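Local coordinates for protein poly-beta-hydroxybuterate polymerase (Cupriavidus necator, PDB 5T6O) that makes polyhydroxybutyrate without a template as a class I synthase, probably by acyl transfer, this chain being its catalytic domain of alpha/beta-hydrolase fold, at residues 2-6 and 220-224; 14-19 and 374-380; 131-135 and 258-262; 270-274 and 350-354; 311-316 and 345-349. The protein carries 1 engineered substitution. One frame throughout, in Å; residues are numbered along the deposited sequence. Where two conformers were deposited one is given.

Contact 1: 2-6 and 220-224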
# COMPACT_ATOMS: atom_id res chain seq x y z
N ALA A 2 -37.09 17.49 -2.54
CA ALA A 2 -36.06 16.93 -3.39
C ALA A 2 -35.16 18.03 -3.96
O ALA A 2 -35.56 19.19 -4.08
CB ALA A 2 -36.70 16.15 -4.54
N PHE A 3 -33.93 17.66 -4.31
CA PHE A 3 -33.02 18.64 -4.88
C PHE A 3 -33.45 19.03 -6.28
O PHE A 3 -33.91 18.19 -7.06
CB PHE A 3 -31.58 18.11 -4.90
CG PHE A 3 -31.02 17.90 -3.52
CD1 PHE A 3 -30.79 18.99 -2.69
CD2 PHE A 3 -30.77 16.63 -3.04
CE1 PHE A 3 -30.30 18.80 -1.41
CE2 PHE A 3 -30.27 16.44 -1.77
CZ PHE A 3 -30.03 17.52 -0.95
N GLU A 4 -33.32 20.31 -6.59
CA GLU A 4 -33.65 20.81 -7.92
C GLU A 4 -32.74 21.97 -8.25
O GLU A 4 -32.73 22.98 -7.53
CB GLU A 4 -35.12 21.23 -8.01
CG GLU A 4 -35.49 21.79 -9.37
CD GLU A 4 -36.92 22.31 -9.43
OE1 GLU A 4 -37.71 22.05 -8.50
OE2 GLU A 4 -37.25 22.99 -10.42
N VAL A 5 -31.96 21.83 -9.33
CA VAL A 5 -31.02 22.86 -9.73
C VAL A 5 -31.78 24.15 -10.02
O VAL A 5 -32.76 24.15 -10.76
CB VAL A 5 -30.23 22.39 -10.96
CG1 VAL A 5 -29.33 23.50 -11.51
CG2 VAL A 5 -29.43 21.17 -10.61
N GLY A 6 -31.34 25.25 -9.40
CA GLY A 6 -32.00 26.53 -9.55
C GLY A 6 -33.11 26.79 -8.56
O GLY A 6 -33.64 27.91 -8.54
N PHE A 220 -26.57 13.26 0.84
CA PHE A 220 -27.51 13.12 -0.27
C PHE A 220 -27.30 14.18 -1.34
O PHE A 220 -27.54 13.92 -2.53
CB PHE A 220 -28.95 13.16 0.26
CG PHE A 220 -29.41 11.84 0.88
CD1 PHE A 220 -28.50 10.99 1.49
CD2 PHE A 220 -30.73 11.45 0.81
CE1 PHE A 220 -28.91 9.79 2.06
CE2 PHE A 220 -31.14 10.25 1.37
CZ PHE A 220 -30.22 9.42 1.99
N ASP A 221 -26.84 15.39 -0.98
CA ASP A 221 -26.64 16.36 -2.05
C ASP A 221 -25.43 16.01 -2.90
O ASP A 221 -25.43 16.24 -4.11
CB ASP A 221 -26.55 17.80 -1.50
CG ASP A 221 -25.48 17.99 -0.43
OD1 ASP A 221 -24.71 17.06 -0.13
OD2 ASP A 221 -25.40 19.12 0.11
N LEU A 222 -24.40 15.40 -2.29
CA LEU A 222 -23.31 14.85 -3.09
C LEU A 222 -23.83 13.78 -4.04
O LEU A 222 -23.48 13.77 -5.23
CB LEU A 222 -22.21 14.28 -2.18
CG LEU A 222 -20.93 13.73 -2.82
CD1 LEU A 222 -19.83 13.72 -1.76
CD2 LEU A 222 -21.11 12.33 -3.34
N LEU A 223 -24.65 12.86 -3.54
CA LEU A 223 -25.15 11.78 -4.39
C LEU A 223 -26.04 12.34 -5.51
O LEU A 223 -26.01 11.84 -6.64
CB LEU A 223 -25.90 10.75 -3.55
CG LEU A 223 -25.02 9.99 -2.54
CD1 LEU A 223 -25.86 9.05 -1.69
CD2 LEU A 223 -23.96 9.23 -3.27
N PHE A 224 -26.82 13.37 -5.21
CA PHE A 224 -27.63 14.00 -6.25
C PHE A 224 -26.75 14.58 -7.35
O PHE A 224 -26.98 14.34 -8.54
CB PHE A 224 -28.51 15.09 -5.64
CG PHE A 224 -29.17 15.97 -6.66
CD1 PHE A 224 -30.29 15.53 -7.36
CD2 PHE A 224 -28.68 17.24 -6.93
CE1 PHE A 224 -30.90 16.33 -8.31
CE2 PHE A 224 -29.29 18.05 -7.87
CZ PHE A 224 -30.41 17.59 -8.55
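No hydrogen bond crosses between 2-6 and 220-224; the contact is apolar and lies at the surface. Its best-defined element is a CH-pi contact: Phe3 CB sits 3.5 Å from the centroid of the Phe224 ring and 6° off its normal, so the methylene rests squarely on the ring face. The two rings themselves meet obliquely, with centroids 5.5 Å apart and planes at 39°. In the fold, a loop ahead of strand 14-19 is thereby laid against the first turn of helix 220-227, a helix whose Leu222 packs on Glu164 of the second subunit. Van der Waals contacts complete the interface. The Phe3 ring reaches over the helix start, bringing Phe3 CZ to 3.5 Å from Asp221 CB and Phe3 CE2 to 4.1 Å from Phe220 CB, while Val5 CG2 touches Phe224 CE2 edge-on at 4.2 Å. As for charge, Glu4 directs its CA-CB bond away from the helix, and its carboxylate forms a salt bridge with Arg7.

Contact 2: 14-19 and 374-380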
# COMPACT_ATOMS: atom_id res chain seq x y z
N GLY A 14 -27.21 35.39 -10.20
CA GLY A 14 -26.33 35.71 -11.31
C GLY A 14 -27.09 35.74 -12.62
O GLY A 14 -28.32 35.63 -12.65
N ALA A 15 -26.34 35.90 -13.72
CA ALA A 15 -26.92 35.91 -15.06
C ALA A 15 -25.98 35.20 -16.03
O ALA A 15 -24.76 35.25 -15.88
CB ALA A 15 -27.17 37.34 -15.56
N VAL A 16 -26.57 34.52 -17.01
CA VAL A 16 -25.81 34.12 -18.19
C VAL A 16 -25.50 35.37 -19.00
O VAL A 16 -26.40 36.15 -19.34
CB VAL A 16 -26.61 33.12 -19.05
CG1 VAL A 16 -25.88 32.81 -20.37
CG2 VAL A 16 -26.93 31.83 -18.28
N VAL A 17 -24.22 35.59 -19.31
CA VAL A 17 -23.79 36.74 -20.10
C VAL A 17 -23.24 36.34 -21.47
O VAL A 17 -22.94 37.22 -22.29
CB VAL A 17 -22.77 37.62 -19.34
CG1 VAL A 17 -23.42 38.28 -18.12
CG2 VAL A 17 -21.52 36.83 -18.91
N PHE A 18 -23.12 35.04 -21.75
CA PHE A 18 -22.60 34.57 -23.02
C PHE A 18 -22.95 33.10 -23.15
O PHE A 18 -22.99 32.38 -22.15
CB PHE A 18 -21.07 34.76 -23.11
CG PHE A 18 -20.47 34.10 -24.33
CD1 PHE A 18 -20.52 34.74 -25.56
CD2 PHE A 18 -19.87 32.84 -24.26
CE1 PHE A 18 -19.98 34.14 -26.70
CE2 PHE A 18 -19.33 32.23 -25.41
CZ PHE A 18 -19.39 32.88 -26.61
N GLU A 19 -23.18 32.65 -24.38
CA GLU A 19 -23.37 31.23 -24.58
C GLU A 19 -22.99 30.86 -26.00
O GLU A 19 -23.18 31.63 -26.94
CB GLU A 19 -24.83 30.80 -24.28
CG GLU A 19 -25.84 31.32 -25.27
CD GLU A 19 -27.30 31.14 -24.81
OE1 GLU A 19 -27.53 30.95 -23.60
OE2 GLU A 19 -28.21 31.19 -25.66
N TYR A 374 -21.82 42.05 -24.28
CA TYR A 374 -22.33 40.81 -23.68
C TYR A 374 -23.33 41.16 -22.58
O TYR A 374 -22.96 41.23 -21.41
CB TYR A 374 -21.17 39.99 -23.10
CG TYR A 374 -20.10 39.60 -24.09
CD1 TYR A 374 -20.31 38.55 -24.98
CD2 TYR A 374 -18.87 40.25 -24.11
CE1 TYR A 374 -19.34 38.17 -25.88
CE2 TYR A 374 -17.88 39.87 -25.02
CZ TYR A 374 -18.13 38.83 -25.89
OH TYR A 374 -17.17 38.43 -26.80
N ARG A 375 -24.60 41.36 -22.94
CA ARG A 375 -25.59 41.66 -21.91
C ARG A 375 -26.24 40.38 -21.40
O ARG A 375 -26.10 39.30 -21.99
CB ARG A 375 -26.64 42.64 -22.44
CG ARG A 375 -26.19 44.10 -22.51
CD ARG A 375 -25.65 44.59 -21.16
NE ARG A 375 -25.22 45.99 -21.22
CZ ARG A 375 -24.46 46.58 -20.30
NH1 ARG A 375 -24.02 45.90 -19.25
NH2 ARG A 375 -24.12 47.86 -20.43
N ALA A 376 -26.94 40.50 -20.28
CA ALA A 376 -27.57 39.35 -19.66
C ALA A 376 -28.56 38.68 -20.62
O ALA A 376 -29.32 39.35 -21.32
CB ALA A 376 -28.29 39.77 -18.37
N ILE A 377 -28.52 37.35 -20.64
CA ILE A 377 -29.37 36.53 -21.49
C ILE A 377 -30.53 35.93 -20.71
O ILE A 377 -31.68 35.97 -21.16
CB ILE A 377 -28.51 35.42 -22.15
CG1 ILE A 377 -27.52 36.03 -23.14
CG2 ILE A 377 -29.40 34.36 -22.81
CD1 ILE A 377 -26.47 35.01 -23.67
N GLU A 378 -30.25 35.37 -19.54
CA GLU A 378 -31.22 34.72 -18.68
C GLU A 378 -30.59 34.57 -17.31
O GLU A 378 -29.36 34.70 -17.18
CB GLU A 378 -31.63 33.35 -19.26
CG GLU A 378 -30.47 32.34 -19.21
CD GLU A 378 -30.75 31.05 -19.97
OE1 GLU A 378 -31.71 31.00 -20.76
OE2 GLU A 378 -29.98 30.08 -19.79
N PRO A 379 -31.38 34.31 -16.26
CA PRO A 379 -30.79 34.22 -14.91
C PRO A 379 -29.94 32.97 -14.73
O PRO A 379 -30.18 31.92 -15.34
CB PRO A 379 -32.02 34.16 -13.99
CG PRO A 379 -33.18 34.67 -14.83
CD PRO A 379 -32.85 34.18 -16.22
N ALA A 380 -28.92 33.09 -13.87
CA ALA A 380 -28.23 31.91 -13.37
C ALA A 380 -29.27 31.07 -12.63
O ALA A 380 -30.21 31.61 -12.05
CB ALA A 380 -27.09 32.30 -12.45
O HOH W 1 -30.03 33.81 -10.37
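Val16 and Ile377 form the apolar centre, with Val16 CG1 4.0 Å from Ile377 CD1, and Ala15 CB meets Ala376 CB at 3.9 Å. They belong to an antiparallel pairing in which the C-terminal part of the chain adds a short, weakly bonded outer strand, 378-379, to strand 14-19 at the end of the mixed sheet of the alpha/beta-hydrolase domain. Farther along, Phe18 CD1 lies 3.6 Å from Tyr374 CE1; the rings are oblique, with planes at 80° and centroids 5.8 Å apart, and both side chains also touch Arg99 of helix 89-108.

Three backbone hydrogen bonds hold the segments together: Ala380 N to Gly14 O (2.9 Å), Val16 N to Glu378 O (2.8 Å) and Ile377 N to Val16 O (2.8 Å). Val16 thus bonds to two successive residues opposite, Ile377 and Glu378, and the psi of -47° at Ile377 marks where the outer segment departs from extended geometry. Ala376 CA adds a CA-H...O contact to Val16 O at 3.4 Å. At the polar edge the carboxylates of Glu19 and Glu378 share partners, each forming a salt bridge with Arg383 and a hydrogen bond with Gln24. At the other end, water 1 accepts from Gly14 N at 3.2 Å and donates to Ala380 O at 2.8 Å.

Contact 3: 131-135 and 258-262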
# COMPACT_ATOMS: atom_id res chain seq x y z
N VAL A 131 -1.67 26.57 -24.09
CA VAL A 131 -1.89 26.88 -25.50
C VAL A 131 -1.76 28.38 -25.73
O VAL A 131 -1.07 28.83 -26.66
CB VAL A 131 -3.26 26.35 -25.97
CG1 VAL A 131 -3.66 26.97 -27.33
CG2 VAL A 131 -3.23 24.83 -26.06
N LEU A 132 -2.40 29.18 -24.88
CA LEU A 132 -2.35 30.63 -25.03
C LEU A 132 -0.93 31.16 -24.89
O LEU A 132 -0.52 32.07 -25.61
CB LEU A 132 -3.28 31.29 -24.00
CG LEU A 132 -4.77 31.24 -24.36
CD1 LEU A 132 -5.66 31.55 -23.14
CD2 LEU A 132 -5.07 32.20 -25.50
N ALA A 133 -0.14 30.60 -23.96
CA ALA A 133 1.23 31.09 -23.77
C ALA A 133 2.07 30.84 -25.02
O ALA A 133 2.86 31.70 -25.43
CB ALA A 133 1.88 30.44 -22.55
N ALA A 134 1.91 29.67 -25.64
CA ALA A 134 2.60 29.39 -26.90
C ALA A 134 2.18 30.34 -28.01
O ALA A 134 2.95 30.54 -28.97
CB ALA A 134 2.36 27.94 -27.30
N ARG A 135 0.99 30.92 -27.94
CA ARG A 135 0.56 31.96 -28.86
C ARG A 135 1.06 33.35 -28.46
O ARG A 135 0.70 34.33 -29.11
CB ARG A 135 -0.98 31.98 -28.97
CG ARG A 135 -1.60 30.69 -29.51
CD ARG A 135 -3.13 30.78 -29.59
NE ARG A 135 -3.72 29.56 -30.14
CZ ARG A 135 -5.01 29.24 -30.06
NH1 ARG A 135 -5.45 28.10 -30.59
NH2 ARG A 135 -5.87 30.05 -29.46
N VAL A 258 -1.88 20.60 -29.14
CA VAL A 258 -3.27 20.93 -28.87
C VAL A 258 -3.55 22.28 -29.49
O VAL A 258 -2.79 23.23 -29.27
CB VAL A 258 -3.55 20.96 -27.35
CG1 VAL A 258 -4.97 21.51 -27.05
CG2 VAL A 258 -3.35 19.57 -26.74
N CYS A 259 -4.61 22.36 -30.30
CA CYS A 259 -5.02 23.60 -30.97
C CYS A 259 -3.85 24.24 -31.71
O CYS A 259 -3.69 25.47 -31.72
CB CYS A 259 -5.63 24.58 -29.97
SG CYS A 259 -7.13 23.98 -29.18
N GLY A 260 -3.02 23.41 -32.33
CA GLY A 260 -1.97 23.87 -33.21
C GLY A 260 -0.64 24.22 -32.56
O GLY A 260 0.26 24.69 -33.26
N VAL A 261 -0.49 24.01 -31.25
CA VAL A 261 0.78 24.35 -30.58
C VAL A 261 1.16 23.24 -29.62
O VAL A 261 0.31 22.50 -29.10
CB VAL A 261 0.69 25.69 -29.83
CG1 VAL A 261 0.54 26.86 -30.80
CG2 VAL A 261 -0.45 25.67 -28.81
N PRO A 262 2.46 23.11 -29.35
CA PRO A 262 2.91 22.15 -28.33
C PRO A 262 2.51 22.63 -26.94
O PRO A 262 2.51 23.83 -26.66
CB PRO A 262 4.44 22.14 -28.50
CG PRO A 262 4.69 22.75 -29.86
CD PRO A 262 3.60 23.75 -30.03
O HOH W 2 -2.63 28.13 -32.43
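Val261 and Val131 lose the most surface here, 64 and 63 Å², and their packing sets the tip of a small beta hairpin against the C-terminal end of helix 120-134. The hairpin, strands 257-258 and 261-262, turns through a type I' turn from Val258 to Val261, as the phi/psi of Cys259 (52/38°) and Gly260 (87/4°) show, and is closed by the reciprocal bonds Val258 N to Val261 O (2.9 Å) and Val261 N to Val258 O (3.1 Å). Val131 contributes both methyls: CG1 is 3.8 Å from Val261 CG2 and 4.1 Å from Cys259 CB, and CG2 is 3.9 Å from Val258 CG1. One helical turn on, Ala134 CB lies 3.8 Å from Val261 CB.

Arg135, just past the helix, supplies the polar rim. Its strongest partner is Glu94 of helix 89-108, with which NH1 forms a salt bridge; the same NH1 makes a weak hydrogen bond to Cys259 O at 3.4 Å. Water 2 provides a second link, accepting from Arg135 NE at 2.9 Å and donating to Cys259 O at 3.0 Å.

Contact 4: 270-274 and 350-354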
# COMPACT_ATOMS: atom_id res chain seq x y z
N VAL A 270 2.64 31.65 -14.06
CA VAL A 270 2.02 32.65 -13.19
C VAL A 270 1.92 32.07 -11.78
O VAL A 270 1.99 30.85 -11.59
CB VAL A 270 0.62 33.06 -13.69
CG1 VAL A 270 0.67 33.62 -15.12
CG2 VAL A 270 -0.35 31.90 -13.57
N PRO A 271 1.77 32.93 -10.78
CA PRO A 271 1.56 32.42 -9.42
C PRO A 271 0.41 31.43 -9.38
O PRO A 271 -0.66 31.66 -9.96
CB PRO A 271 1.24 33.69 -8.62
CG PRO A 271 1.98 34.76 -9.35
CD PRO A 271 1.86 34.40 -10.80
N THR A 272 0.63 30.28 -8.73
CA THR A 272 -0.31 29.17 -8.82
C THR A 272 -0.54 28.57 -7.44
O THR A 272 0.43 28.21 -6.75
CB THR A 272 0.20 28.09 -9.78
OG1 THR A 272 0.40 28.67 -11.07
CG2 THR A 272 -0.81 26.93 -9.86
N TYR A 273 -1.81 28.45 -7.06
CA TYR A 273 -2.24 27.82 -5.81
C TYR A 273 -2.74 26.42 -6.12
O TYR A 273 -3.66 26.25 -6.93
CB TYR A 273 -3.35 28.65 -5.16
CG TYR A 273 -3.76 28.29 -3.74
CD1 TYR A 273 -4.68 27.26 -3.48
CD2 TYR A 273 -3.31 29.05 -2.67
CE1 TYR A 273 -5.08 26.97 -2.16
CE2 TYR A 273 -3.70 28.77 -1.37
CZ TYR A 273 -4.59 27.74 -1.12
OH TYR A 273 -4.97 27.48 0.18
N ILE A 274 -2.13 25.42 -5.49
CA ILE A 274 -2.37 24.01 -5.80
C ILE A 274 -2.94 23.35 -4.56
O ILE A 274 -2.30 23.36 -3.50
CB ILE A 274 -1.08 23.29 -6.25
CG1 ILE A 274 -0.42 24.06 -7.40
CG2 ILE A 274 -1.42 21.86 -6.68
CD1 ILE A 274 1.05 23.69 -7.64
N ASP A 350 -7.16 30.56 3.80
CA ASP A 350 -5.80 30.59 3.28
C ASP A 350 -5.80 30.94 1.80
O ASP A 350 -5.05 31.81 1.34
CB ASP A 350 -5.14 29.23 3.49
CG ASP A 350 -3.68 29.22 3.05
OD1 ASP A 350 -3.42 29.03 1.84
OD2 ASP A 350 -2.80 29.40 3.91
N TRP A 351 -6.68 30.29 1.04
CA TRP A 351 -6.76 30.54 -0.39
C TRP A 351 -7.29 31.94 -0.69
O TRP A 351 -6.73 32.64 -1.55
CB TRP A 351 -7.63 29.48 -1.06
CG TRP A 351 -7.88 29.82 -2.49
CD1 TRP A 351 -6.94 30.02 -3.45
CD2 TRP A 351 -9.16 30.03 -3.12
NE1 TRP A 351 -7.55 30.35 -4.65
CE2 TRP A 351 -8.91 30.34 -4.47
CE3 TRP A 351 -10.48 29.97 -2.67
CZ2 TRP A 351 -9.93 30.62 -5.38
CZ3 TRP A 351 -11.50 30.22 -3.58
CH2 TRP A 351 -11.22 30.54 -4.91
N THR A 352 -8.37 32.38 -0.03
CA THR A 352 -8.92 33.68 -0.42
C THR A 352 -7.96 34.80 -0.08
O THR A 352 -7.91 35.81 -0.81
CB THR A 352 -10.28 33.94 0.24
OG1 THR A 352 -10.14 33.99 1.66
CG2 THR A 352 -11.29 32.85 -0.13
N ALA A 353 -7.18 34.66 1.00
CA ALA A 353 -6.15 35.65 1.29
C ALA A 353 -5.08 35.65 0.21
O ALA A 353 -4.62 36.71 -0.22
CB ALA A 353 -5.54 35.39 2.67
N TRP A 354 -4.67 34.46 -0.25
CA TRP A 354 -3.75 34.37 -1.38
C TRP A 354 -4.36 35.00 -2.62
O TRP A 354 -3.70 35.78 -3.32
CB TRP A 354 -3.39 32.90 -1.62
CG TRP A 354 -2.51 32.63 -2.85
CD1 TRP A 354 -1.14 32.53 -2.88
CD2 TRP A 354 -2.96 32.39 -4.19
NE1 TRP A 354 -0.72 32.26 -4.17
CE2 TRP A 354 -1.82 32.17 -4.99
CE3 TRP A 354 -4.22 32.35 -4.79
CZ2 TRP A 354 -1.90 31.92 -6.36
CZ3 TRP A 354 -4.30 32.09 -6.16
CH2 TRP A 354 -3.14 31.89 -6.93
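An aromatic cluster of Tyr273, Trp351 and Trp354 joins helix 348-358 to the sheet. Trp351 turns its edge toward the face of Tyr273, the five-membered ring lying 4.6 Å from the Tyr273 ring between centroids with planes at 56°, and Trp351 CB approaches Tyr273 CZ to 3.5 Å. Trp354 meets the same side chain differently: Tyr273 CB stands 3.5 Å from the centroid of its six-membered ring, 4° off the normal, a CH-pi contact over the face. Pro271 adds CB at 4.3 Å from Trp354 CZ2.

These contacts pack a helix on a strand of the alpha/beta-hydrolase sheet. The short axes of 272-274 and 350-354 pass 10.3 Å apart and run antiparallel, at 174°. Strand 272-277 is an interior strand, flanked by 140-146 and 299-304, so the helix also reaches its neighbours; Trp351 NE1 bonds to Thr144 OG1.

The polar element is a single hydrogen bond, Tyr273 OH to Asp350 OD1 at 2.7 Å, placed at the tip of the ring near its plane. The other carboxylate oxygen, Asp350 OD2, forms a salt bridge with Arg300 on strand 299-304.

Contact 5: 311-316 and 345-349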
# COMPACT_ATOMS: atom_id res chain seq x y z
N GLY A 311 -13.32 17.31 1.40
CA GLY A 311 -12.14 18.12 1.66
C GLY A 311 -12.19 19.47 0.96
O GLY A 311 -11.80 20.49 1.53
N VAL A 312 -12.66 19.50 -0.29
CA VAL A 312 -12.70 20.76 -1.03
C VAL A 312 -13.85 21.62 -0.54
O VAL A 312 -13.69 22.83 -0.33
CB VAL A 312 -12.79 20.50 -2.55
CG1 VAL A 312 -11.57 19.80 -3.02
CG2 VAL A 312 -14.02 19.69 -2.92
N ILE A 313 -15.02 21.02 -0.34
CA ILE A 313 -16.21 21.78 0.06
C ILE A 313 -16.25 21.76 1.58
O ILE A 313 -16.96 20.95 2.19
CB ILE A 313 -17.49 21.22 -0.58
CG1 ILE A 313 -17.36 21.16 -2.11
CG2 ILE A 313 -18.73 22.04 -0.14
CD1 ILE A 313 -16.88 22.46 -2.77
N ASN A 314 -15.47 22.64 2.21
CA ASN A 314 -15.40 22.74 3.67
C ASN A 314 -15.49 24.21 4.04
O ASN A 314 -14.47 24.87 4.27
CB ASN A 314 -14.11 22.11 4.20
CG ASN A 314 -14.05 22.12 5.71
OD1 ASN A 314 -15.10 22.13 6.38
ND2 ASN A 314 -12.84 22.13 6.27
N PRO A 315 -16.70 24.77 4.11
CA PRO A 315 -16.84 26.21 4.35
C PRO A 315 -16.37 26.57 5.74
O PRO A 315 -16.61 25.82 6.70
CB PRO A 315 -18.36 26.46 4.20
CG PRO A 315 -18.92 25.23 3.59
CD PRO A 315 -17.99 24.09 3.91
N PRO A 316 -15.69 27.72 5.90
CA PRO A 316 -15.05 28.02 7.19
C PRO A 316 -16.01 28.31 8.32
O PRO A 316 -15.61 28.13 9.48
CB PRO A 316 -14.18 29.25 6.88
CG PRO A 316 -14.78 29.84 5.63
CD PRO A 316 -15.32 28.68 4.85
N GLY A 345 -9.44 23.78 11.00
CA GLY A 345 -10.52 24.31 10.18
C GLY A 345 -10.20 24.38 8.70
O GLY A 345 -9.27 23.75 8.17
N SER A 346 -10.99 25.20 8.02
CA SER A 346 -11.02 25.23 6.57
C SER A 346 -9.76 25.87 5.99
O SER A 346 -9.18 26.80 6.57
CB SER A 346 -12.24 26.02 6.10
OG SER A 346 -12.18 26.26 4.70
N TRP A 347 -9.37 25.39 4.80
CA TRP A 347 -8.33 26.02 4.00
C TRP A 347 -8.85 27.20 3.19
O TRP A 347 -8.04 27.92 2.60
CB TRP A 347 -7.69 24.99 3.06
CG TRP A 347 -8.68 24.38 2.09
CD1 TRP A 347 -9.47 23.27 2.29
CD2 TRP A 347 -9.02 24.88 0.78
NE1 TRP A 347 -10.27 23.05 1.18
CE2 TRP A 347 -10.01 24.02 0.25
CE3 TRP A 347 -8.58 25.96 0.01
CZ2 TRP A 347 -10.56 24.21 -1.03
CZ3 TRP A 347 -9.12 26.15 -1.25
CH2 TRP A 347 -10.11 25.28 -1.76
N TRP A 348 -10.17 27.43 3.14
CA TRP A 348 -10.68 28.50 2.29
C TRP A 348 -10.09 29.86 2.66
O TRP A 348 -9.72 30.60 1.74
CB TRP A 348 -12.21 28.57 2.31
CG TRP A 348 -12.91 27.42 1.62
CD1 TRP A 348 -12.35 26.27 1.15
CD2 TRP A 348 -14.30 27.36 1.30
NE1 TRP A 348 -13.32 25.47 0.58
CE2 TRP A 348 -14.53 26.12 0.66
CE3 TRP A 348 -15.38 28.22 1.50
CZ2 TRP A 348 -15.78 25.73 0.22
CZ3 TRP A 348 -16.64 27.83 1.06
CH2 TRP A 348 -16.82 26.60 0.42
N PRO A 349 -9.98 30.25 3.94
CA PRO A 349 -9.36 31.55 4.24
C PRO A 349 -7.92 31.66 3.77
O PRO A 349 -7.49 32.76 3.39
CB PRO A 349 -9.46 31.64 5.78
CG PRO A 349 -10.66 30.82 6.11
CD PRO A 349 -10.59 29.66 5.15
O HOH W 3 -10.08 22.20 5.51
O HOH W 4 -12.90 26.59 9.57
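Three hydrogen bonds, all donated by side chains of 345-349, end on backbone carbonyls of 311-316: Ser346 OG to Asn314 O (2.7 Å), Trp348 NE1 to Val312 O (2.8 Å) and Trp347 NE1 to Gly311 O (3.0 Å). Ser346 OG has a second role, accepting from Trp348 N at 2.8 Å in a capping bond ahead of helix 348-358. Two waters extend the network. Water 4 takes a hydrogen bond from Ser346 N (2.8 Å) and gives one to Pro316 O (3.1 Å), and water 3 accepts from Asn314 ND2 (2.9 Å), a nitrogen also bonded to Lys320 O.

The segments join the exit of helix 308-312 to the entry of helix 348-358. That exit bends through an inverse gamma turn centred on Ile313, with a weak bond from Asn314 N to Val312 O at 3.1 Å.

Packing follows on the Trp348 indole. Pro315 CA lies 3.8 Å from the centroid of its six-membered ring and 16° off the normal, a CH-pi contact, while Pro316 CD approaches Trp348 CE3 to 3.4 Å. Pro316 CB reaches Pro349 CG at 3.9 Å, and the Trp347 ring stacks on Tyr275 of strand 272-277.

In the fold
Contacts 4 and 5 form one unit around helix 348-358: their centres are 14 Å apart and they touch where Tyr273 OH lies 3.9 Å from Trp347 CE3. Contact 5 also reaches helix 308-312 beyond strand 299-304, the region where alpha/beta hydrolases usually carry their catalytic histidine. Contact 3 is on the opposite side of the chain's centre, 34 Å from contact 5 between centres. Contacts 1 and 2 both involve the N-terminal region; their segments alternate along the chain, and their nearest atoms are about 6 Å apart. Contact 2 spans nearly the whole chain, and a sulfate, probably from crystallisation, lies about 3 Å from the Phe18 side chain.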